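6-pyruvoyl tetrahydrobiopterin synthase (Plasmodium vivax, PDB 3LX3) belongs to the 6-pyruvoyl tetrahydropterin synthase family of zinc-binding enzymes, built here as a six-chain assembly with 2-amino-1,5-dihydropteridine-4,6-dione bound. Local coordinates at residues A[29-33]-A[78-82]; A[88-94]-A[123-129]. All blocks are in the same frame, centred on the assembly; numbering follows the deposited sequence.

Interaction 1 (A[29-33]-A[78-82])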
ATOM      1  N   LEU A  29      -1.784  12.695  -2.446  1.00 30.13           N
ATOM      2  CA  LEU A  29      -1.930  14.097  -2.879  1.00 35.27           C
ATOM      3  C   LEU A  29      -1.865  15.179  -1.810  1.00 37.57           C
ATOM      4  O   LEU A  29      -1.593  16.325  -2.127  1.00 38.45           O
ATOM      5  CB  LEU A  29      -3.289  14.304  -3.509  1.00 41.23           C
ATOM      6  CG  LEU A  29      -3.459  14.486  -5.002  1.00 47.72           C
ATOM      7  CD1 LEU A  29      -4.970  14.404  -5.294  1.00 52.68           C
ATOM      8  CD2 LEU A  29      -2.889  15.833  -5.465  1.00 54.04           C
ATOM      9  N   PHE A  30      -2.240  14.840  -0.579  1.00 27.97           N
ATOM     10  CA  PHE A  30      -2.320  15.779   0.550  1.00 28.73           C
ATOM     11  C   PHE A  30      -0.913  15.747   1.134  1.00 28.11           C
ATOM     12  O   PHE A  30      -0.660  15.270   2.274  1.00 24.64           O
ATOM     13  CB  PHE A  30      -3.309  15.337   1.626  1.00 24.83           C
ATOM     14  CG  PHE A  30      -4.690  15.096   1.132  1.00 30.50           C
ATOM     15  CD1 PHE A  30      -5.086  15.521  -0.132  1.00 35.65           C
ATOM     16  CD2 PHE A  30      -5.595  14.432   1.942  1.00 29.21           C
ATOM     17  CE1 PHE A  30      -6.361  15.280  -0.578  1.00 40.20           C
ATOM     18  CE2 PHE A  30      -6.875  14.185   1.494  1.00 38.21           C
ATOM     19  CZ  PHE A  30      -7.247  14.619   0.229  1.00 35.87           C
ATOM     20  N   SER A  31      -0.004  16.244   0.323  1.00 24.03           N
ATOM     21  CA  SER A  31       1.426  16.170   0.599  0.50 21.77           C
ATOM     22  C   SER A  31       2.067  17.543   0.555  1.00 22.50           C
ATOM     23  O   SER A  31       1.630  18.431  -0.202  1.00 23.14           O
ATOM     24  CB  SER A  31       2.133  15.275  -0.423  0.50 23.77           C
ATOM     25  OG  SER A  31       1.954  15.756  -1.746  0.50 25.44           O
ATOM     26  N   PHE A  32       3.115  17.707   1.344  1.00 19.41           N
ATOM     27  CA  PHE A  32       3.981  18.878   1.242  1.00 18.32           C
ATOM     28  C   PHE A  32       5.407  18.395   1.341  1.00 17.16           C
ATOM     29  O   PHE A  32       5.803  17.798   2.339  1.00 18.81           O
ATOM     30  CB  PHE A  32       3.668  20.023   2.232  1.00 19.35           C
ATOM     31  CG  PHE A  32       3.432  19.631   3.677  1.00 18.29           C
ATOM     32  CD1 PHE A  32       4.407  19.872   4.648  1.00 18.04           C
ATOM     33  CD2 PHE A  32       2.205  19.099   4.099  1.00 20.79           C
ATOM     34  CE1 PHE A  32       4.138  19.600   5.992  1.00 17.88           C
ATOM     35  CE2 PHE A  32       2.006  18.772   5.406  1.00 22.53           C
ATOM     36  CZ  PHE A  32       2.963  19.021   6.349  1.00 19.77           C
ATOM     37  N   ASN A  33       6.155  18.598   0.265  1.00 16.28           N
ATOM     38  CA  ASN A  33       7.496  18.130   0.172  1.00 17.06           C
ATOM     39  C   ASN A  33       8.430  19.257   0.551  1.00 16.96           C
ATOM     40  O   ASN A  33       8.537  20.262  -0.157  1.00 17.56           O
ATOM     41  CB  ASN A  33       7.731  17.676  -1.261  1.00 18.95           C
ATOM     42  CG  ASN A  33       6.781  16.524  -1.686  1.00 22.41           C
ATOM     43  OD1 ASN A  33       6.050  15.936  -0.879  1.00 22.52           O
ATOM     44  ND2 ASN A  33       6.739  16.284  -2.985  1.00 31.08           N
ATOM     45  N   VAL A  78      -7.937  20.689   2.402  1.00 21.63           N
ATOM     46  CA  VAL A  78      -6.657  20.024   2.747  1.00 21.30           C
ATOM     47  C   VAL A  78      -5.588  20.293   1.671  1.00 23.66           C
ATOM     48  O   VAL A  78      -4.451  20.622   1.990  1.00 22.89           O
ATOM     49  CB  VAL A  78      -6.810  18.500   2.989  1.00 22.06           C
ATOM     50  CG1 VAL A  78      -5.432  17.830   3.200  1.00 23.79           C
ATOM     51  CG2 VAL A  78      -7.778  18.233   4.192  1.00 22.96           C
ATOM     52  N   ARG A  79      -5.955  20.185   0.395  1.00 21.97           N
ATOM     53  CA  ARG A  79      -4.991  20.457  -0.675  0.60 23.35           C
ATOM     54  C   ARG A  79      -4.490  21.902  -0.587  1.00 23.61           C
ATOM     55  O   ARG A  79      -3.309  22.153  -0.770  1.00 22.74           O
ATOM     56  CB  ARG A  79      -5.587  20.204  -2.065  0.60 25.32           C
ATOM     57  CG  ARG A  79      -5.881  18.739  -2.390  0.60 28.00           C
ATOM     58  CD  ARG A  79      -6.449  18.544  -3.819  0.60 33.77           C
ATOM     59  NE  ARG A  79      -7.082  19.749  -4.389  0.60 41.07           N
ATOM     60  CZ  ARG A  79      -8.385  19.931  -4.656  0.60 40.67           C
ATOM     61  NH1 ARG A  79      -9.325  18.993  -4.415  0.60 32.38           N
ATOM     62  NH2 ARG A  79      -8.758  21.101  -5.180  0.60 41.56           N
ATOM     63  N   LYS A  80      -5.389  22.844  -0.329  1.00 23.62           N
ATOM     64  CA  LYS A  80      -5.011  24.261  -0.225  1.00 22.98           C
ATOM     65  C   LYS A  80      -3.951  24.488   0.873  1.00 24.84           C
ATOM     66  O   LYS A  80      -2.925  25.159   0.644  1.00 23.68           O
ATOM     67  CB  LYS A  80      -6.249  25.115   0.048  1.00 25.41           C
ATOM     68  CG  LYS A  80      -5.938  26.599   0.134  1.00 29.47           C
ATOM     69  CD  LYS A  80      -7.197  27.439   0.313  1.00 34.75           C
ATOM     70  CE  LYS A  80      -6.840  28.921   0.192  1.00 39.87           C
ATOM     71  NZ  LYS A  80      -7.910  29.810   0.717  1.00 46.18           N
ATOM     72  N   VAL A  81      -4.194  23.934   2.059  1.00 22.52           N
ATOM     73  CA  VAL A  81      -3.257  24.082   3.195  1.00 24.65           C
ATOM     74  C   VAL A  81      -1.945  23.423   2.859  1.00 24.71           C
ATOM     75  O   VAL A  81      -0.882  24.019   3.025  1.00 24.98           O
ATOM     76  CB  VAL A  81      -3.836  23.526   4.500  1.00 25.48           C
ATOM     77  CG1 VAL A  81      -2.806  23.527   5.633  1.00 28.57           C
ATOM     78  CG2 VAL A  81      -5.037  24.356   4.893  1.00 27.24           C
ATOM     79  N   CYS A  82      -1.998  22.207   2.343  1.00 23.68           N
ATOM     80  CA  CYS A  82      -0.757  21.523   1.908  1.00 24.15           C
ATOM     81  C   CYS A  82       0.042  22.317   0.895  1.00 25.94           C
ATOM     82  O   CYS A  82       1.270  22.405   0.989  1.00 24.07           O
ATOM     83  CB  CYS A  82      -1.050  20.136   1.317  1.00 25.79           C
ATOM     84  SG  CYS A  82      -1.556  18.883   2.464  1.00 27.82           S
TER
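Sheet-on-helix packing in the tetrahydropterin synthase fold brings these segments together: strand 20-40, at the corner it turns near Phe30, lies against helix 71-85. Phe30 sits at the centre of an inverse gamma turn, closed by a weak bond from Ser31 N to Leu29 O (2.9 Å), and its ring reaches the helix. Val78 CG1 rests over one face, 3.5 Å from Phe30 CG, while the aliphatic part of Arg79 closes in obliquely, with its CG 3.9 Å from Phe30 CE1. One helical turn on from Val78, Cys82 fills the gap between the two phenylalanines. Its SG is 4.0 Å from Phe30 CB and lies at the edge of the Phe32 ring, 5.4 Å from the centroid, a sulfur-aromatic contact. No hydrogen bond joins the segments; backbone atoms share the packing, Ser31 O lying 3.5 Å from Cys82 CB. Val78 and Cys82 also touch strand 48-61, hydrogen-bonded to strand 20-40 at the Phe30 and Phe32 backbone, while Ile137 and Ile141 of helix 134-149 pack on Phe32.

Interaction 2 (A[88-94]-A[123-129])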
ATOM      1  N   HIS A  88       9.043  24.129   0.149  1.00 16.59           N
ATOM      2  CA  HIS A  88       9.789  25.115   0.925  1.00 15.77           C
ATOM      3  C   HIS A  88      10.545  24.484   2.066  1.00 15.65           C
ATOM      4  O   HIS A  88      10.317  23.323   2.459  1.00 15.88           O
ATOM      5  CB  HIS A  88       8.816  26.106   1.616  1.00 15.62           C
ATOM      6  CG  HIS A  88       8.039  26.936   0.687  1.00 17.80           C
ATOM      7  ND1 HIS A  88       6.778  26.574   0.272  1.00 23.48           N
ATOM      8  CD2 HIS A  88       8.319  28.110   0.085  1.00 21.76           C
ATOM      9  CE1 HIS A  88       6.308  27.500  -0.544  1.00 31.77           C
ATOM     10  NE2 HIS A  88       7.217  28.451  -0.675  1.00 28.95           N
ATOM     11  N   PHE A  89      11.432  25.278   2.656  1.00 14.43           N
ATOM     12  CA  PHE A  89      11.996  25.021   3.956  1.00 13.62           C
ATOM     13  C   PHE A  89      11.018  25.482   5.042  1.00 15.33           C
ATOM     14  O   PHE A  89      10.581  26.649   5.003  1.00 15.77           O
ATOM     15  CB  PHE A  89      13.366  25.706   4.139  1.00 15.59           C
ATOM     16  CG  PHE A  89      13.938  25.568   5.517  1.00 15.51           C
ATOM     17  CD1 PHE A  89      14.634  24.453   5.889  1.00 15.45           C
ATOM     18  CD2 PHE A  89      13.819  26.601   6.458  1.00 17.00           C
ATOM     19  CE1 PHE A  89      15.156  24.331   7.117  1.00 17.01           C
ATOM     20  CE2 PHE A  89      14.348  26.489   7.702  1.00 16.69           C
ATOM     21  CZ  PHE A  89      15.007  25.362   8.058  1.00 16.19           C
ATOM     22  N   ILE A  90      10.704  24.616   6.005  1.00 15.91           N
ATOM     23  CA  ILE A  90       9.823  24.967   7.106  1.00 14.29           C
ATOM     24  C   ILE A  90      10.605  25.662   8.195  1.00 15.21           C
ATOM     25  O   ILE A  90      11.475  25.062   8.832  1.00 15.91           O
ATOM     26  CB  ILE A  90       9.115  23.731   7.663  1.00 15.87           C
ATOM     27  CG1 ILE A  90       8.208  23.129   6.574  1.00 15.45           C
ATOM     28  CG2 ILE A  90       8.316  24.104   8.908  1.00 17.69           C
ATOM     29  CD1 ILE A  90       7.681  21.744   6.971  1.00 19.76           C
ATOM     30  N   LEU A  91      10.302  26.941   8.417  1.00 16.56           N
ATOM     31  CA  LEU A  91      11.065  27.781   9.348  1.00 16.20           C
ATOM     32  C   LEU A  91      10.225  27.998  10.607  1.00 18.65           C
ATOM     33  O   LEU A  91       9.218  28.699  10.557  1.00 17.75           O
ATOM     34  CB  LEU A  91      11.438  29.116   8.699  1.00 17.03           C
ATOM     35  CG  LEU A  91      12.326  30.068   9.479  1.00 20.36           C
ATOM     36  CD1 LEU A  91      13.579  29.451   9.898  1.00 25.86           C
ATOM     37  CD2 LEU A  91      12.583  31.320   8.579  1.00 23.83           C
ATOM     38  N   PRO A  92      10.647  27.391  11.730  1.00 16.88           N
ATOM     39  CA  PRO A  92       9.899  27.568  12.966  1.00 18.14           C
ATOM     40  C   PRO A  92      10.236  28.862  13.611  1.00 23.50           C
ATOM     41  O   PRO A  92      11.260  28.944  14.322  1.00 25.51           O
ATOM     42  CB  PRO A  92      10.362  26.359  13.807  1.00 22.87           C
ATOM     43  CG  PRO A  92      11.654  26.037  13.349  1.00 20.20           C
ATOM     44  CD  PRO A  92      11.771  26.457  11.907  1.00 19.17           C
ATOM     45  N   MET A  93       9.333  29.814  13.472  1.00 21.53           N
ATOM     46  CA  MET A  93       9.608  31.210  13.810  1.00 25.07           C
ATOM     47  C   MET A  93       9.654  31.478  15.341  1.00 24.06           C
ATOM     48  O   MET A  93      10.223  32.517  15.766  1.00 24.90           O
ATOM     49  CB  MET A  93       8.669  32.113  12.984  1.00 29.79           C
ATOM     50  CG  MET A  93       7.262  32.083  13.460  1.00 27.22           C
ATOM     51  SD  MET A  93       5.852  32.598  12.353  1.00 30.23           S
ATOM     52  CE  MET A  93       5.746  34.349  12.772  1.00 33.60           C
ATOM     53  N   TYR A  94       9.181  30.552  16.179  1.00 21.92           N
ATOM     54  CA  TYR A  94       9.240  30.707  17.616  1.00 20.18           C
ATOM     55  C   TYR A  94      10.279  29.843  18.356  1.00 23.39           C
ATOM     56  O   TYR A  94      10.212  29.669  19.551  1.00 23.19           O
ATOM     57  CB  TYR A  94       7.876  30.484  18.179  1.00 21.33           C
ATOM     58  CG  TYR A  94       6.798  31.424  17.723  1.00 22.41           C
ATOM     59  CD1 TYR A  94       7.072  32.733  17.376  1.00 27.47           C
ATOM     60  CD2 TYR A  94       5.486  31.016  17.651  1.00 21.69           C
ATOM     61  CE1 TYR A  94       6.034  33.617  17.046  1.00 27.31           C
ATOM     62  CE2 TYR A  94       4.483  31.890  17.310  1.00 21.16           C
ATOM     63  CZ  TYR A  94       4.748  33.177  16.987  1.00 21.70           C
ATOM     64  OH  TYR A  94       3.781  34.093  16.655  1.00 24.74           O
ATOM     65  N   ASP A 123      12.095  30.940  -0.287  1.00 17.07           N
ATOM     66  CA  ASP A 123      12.213  29.477  -0.226  1.00 16.46           C
ATOM     67  C   ASP A 123      11.690  28.951   1.105  1.00 16.70           C
ATOM     68  O   ASP A 123      11.613  27.743   1.303  1.00 16.97           O
ATOM     69  CB  ASP A 123      13.676  29.023  -0.357  1.00 15.86           C
ATOM     70  CG  ASP A 123      14.198  29.085  -1.759  1.00 16.99           C
ATOM     71  OD1 ASP A 123      13.973  30.097  -2.500  1.00 19.39           O
ATOM     72  OD2 ASP A 123      14.930  28.134  -2.177  1.00 18.24           O
ATOM     73  N   CYS A 124      11.366  29.836   2.036  1.00 16.30           N
ATOM     74  CA  CYS A 124      10.967  29.450   3.375  1.00 16.64           C
ATOM     75  C   CYS A 124       9.487  29.760   3.623  1.00 16.54           C
ATOM     76  O   CYS A 124       8.955  30.751   3.069  1.00 18.30           O
ATOM     77  CB  CYS A 124      11.765  30.210   4.420  1.00 16.72           C
ATOM     78  SG  CYS A 124      13.566  29.989   4.317  1.00 17.06           S
ATOM     79  N   VAL A 125       8.880  28.921   4.463  1.00 15.79           N
ATOM     80  CA  VAL A 125       7.567  29.219   4.992  1.00 17.52           C
ATOM     81  C   VAL A 125       7.733  29.400   6.485  1.00 17.28           C
ATOM     82  O   VAL A 125       8.188  28.475   7.182  1.00 17.71           O
ATOM     83  CB  VAL A 125       6.518  28.191   4.562  0.55 19.90           C
ATOM     84  CG1 VAL A 125       6.235  28.363   3.055  0.55 20.37           C
ATOM     85  CG2 VAL A 125       6.924  26.745   4.887  0.55 18.56           C
ATOM     86  N   GLN A 126       7.402  30.610   6.941  1.00 19.94           N
ATOM     87  CA  GLN A 126       7.523  30.952   8.342  1.00 18.92           C
ATOM     88  C   GLN A 126       6.244  30.509   9.040  1.00 18.64           C
ATOM     89  O   GLN A 126       5.142  31.051   8.794  1.00 21.12           O
ATOM     90  CB  GLN A 126       7.733  32.454   8.573  1.00 24.55           C
ATOM     91  CG  GLN A 126       9.152  32.905   8.367  1.00 31.55           C
ATOM     92  CD  GLN A 126       9.385  34.224   9.032  1.00 35.46           C
ATOM     93  OE1 GLN A 126       8.794  35.226   8.628  1.00 32.89           O
ATOM     94  NE2 GLN A 126      10.213  34.234  10.076  1.00 42.55           N
ATOM     95  N   ILE A 127       6.389  29.524   9.914  1.00 19.69           N
ATOM     96  CA  ILE A 127       5.271  28.885  10.597  1.00 19.25           C
ATOM     97  C   ILE A 127       5.357  29.163  12.102  1.00 19.49           C
ATOM     98  O   ILE A 127       6.451  29.077  12.675  1.00 19.04           O
ATOM     99  CB  ILE A 127       5.362  27.320  10.360  1.00 20.16           C
ATOM    100  CG1 ILE A 127       5.488  26.972   8.860  1.00 25.70           C
ATOM    101  CG2 ILE A 127       4.181  26.630  11.050  1.00 26.20           C
ATOM    102  CD1 ILE A 127       4.293  27.522   8.086  1.00 26.88           C
ATOM    103  N   PRO A 128       4.231  29.535  12.757  1.00 20.95           N
ATOM    104  CA  PRO A 128       4.234  29.933  14.178  1.00 21.95           C
ATOM    105  C   PRO A 128       4.307  28.737  15.132  1.00 21.91           C
ATOM    106  O   PRO A 128       3.389  28.449  15.924  1.00 22.43           O
ATOM    107  CB  PRO A 128       2.940  30.730  14.303  1.00 22.88           C
ATOM    108  CG  PRO A 128       2.035  30.128  13.278  1.00 23.50           C
ATOM    109  CD  PRO A 128       2.944  29.843  12.107  1.00 20.41           C
ATOM    110  N   ILE A 129       5.455  28.068  15.038  1.00 18.92           N
ATOM    111  CA  ILE A 129       5.779  26.913  15.847  1.00 19.48           C
ATOM    112  C   ILE A 129       7.181  27.076  16.433  1.00 18.88           C
ATOM    113  O   ILE A 129       7.993  27.841  15.928  1.00 18.50           O
ATOM    114  CB  ILE A 129       5.659  25.610  15.039  1.00 18.40           C
ATOM    115  CG1 ILE A 129       6.631  25.567  13.892  1.00 17.65           C
ATOM    116  CG2 ILE A 129       4.182  25.440  14.579  1.00 21.82           C
ATOM    117  CD1 ILE A 129       6.556  24.266  12.996  1.00 22.84           C
TER
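Two short parallel strands, 89-92 and 124-127, pair here, and backbone hydrogen bonds of His88 and Ile90 with Ala35 tie the pair to strand 20-40. Five backbone hydrogen bonds zip them together: Phe89 N to Asp123 O (2.8 Å), Val125 N to Phe89 O (2.9 Å), Leu91 N to Val125 O (2.9 Å), Ile127 N to Leu91 O (3.0 Å) and Met93 N to Ile127 O (3.1 Å). Pro128 then centres an inverse gamma turn, and Tyr94 N reaches across to Ile129 O (3.0 Å). Ile90, Val125 and Ile127 share one face; Ile90 CG2 is 4.0 Å from Ile127 CG1. Phe89, Cys124, Leu91 and Gln126 take the other, where Leu91 CD2 meets Gln126 CG at 3.8 Å. Where the pair starts, Val125 CG1 sits 3.4 Å from the His88 ring centroid, a CH-pi contact. The Asp123 carboxylate hydrogen-bonds Tyr117 and salt-bridges Arg44 of a neighbouring subunit. Phe89, Leu91, Val125 and Ile127 each bridge two residues across through N and O, typical of a parallel beta pair.

How the interactions relate
From the N terminus, strand 20-40 supplies residues 29-33, and the chain runs through strand 48-61 before helix 71-85 returns to them, closing interaction 1. That helix leads almost directly into strand 89-92, where interaction 2 opens; its loop carries the three-stranded antiparallel sheet 98-120 and closes when 124-127 comes back alongside. The two loops therefore stand in series, neither nesting nor crossing. Their centres are 16 Å apart, yet they touch where Phe32 CE1 packs 4.3 Å from Ile90 CD1. Interaction 1 fastens the helix to the large antiparallel sheet, while interaction 2 joins the two ends of the excursion that follows, just before helix 134-149 begins.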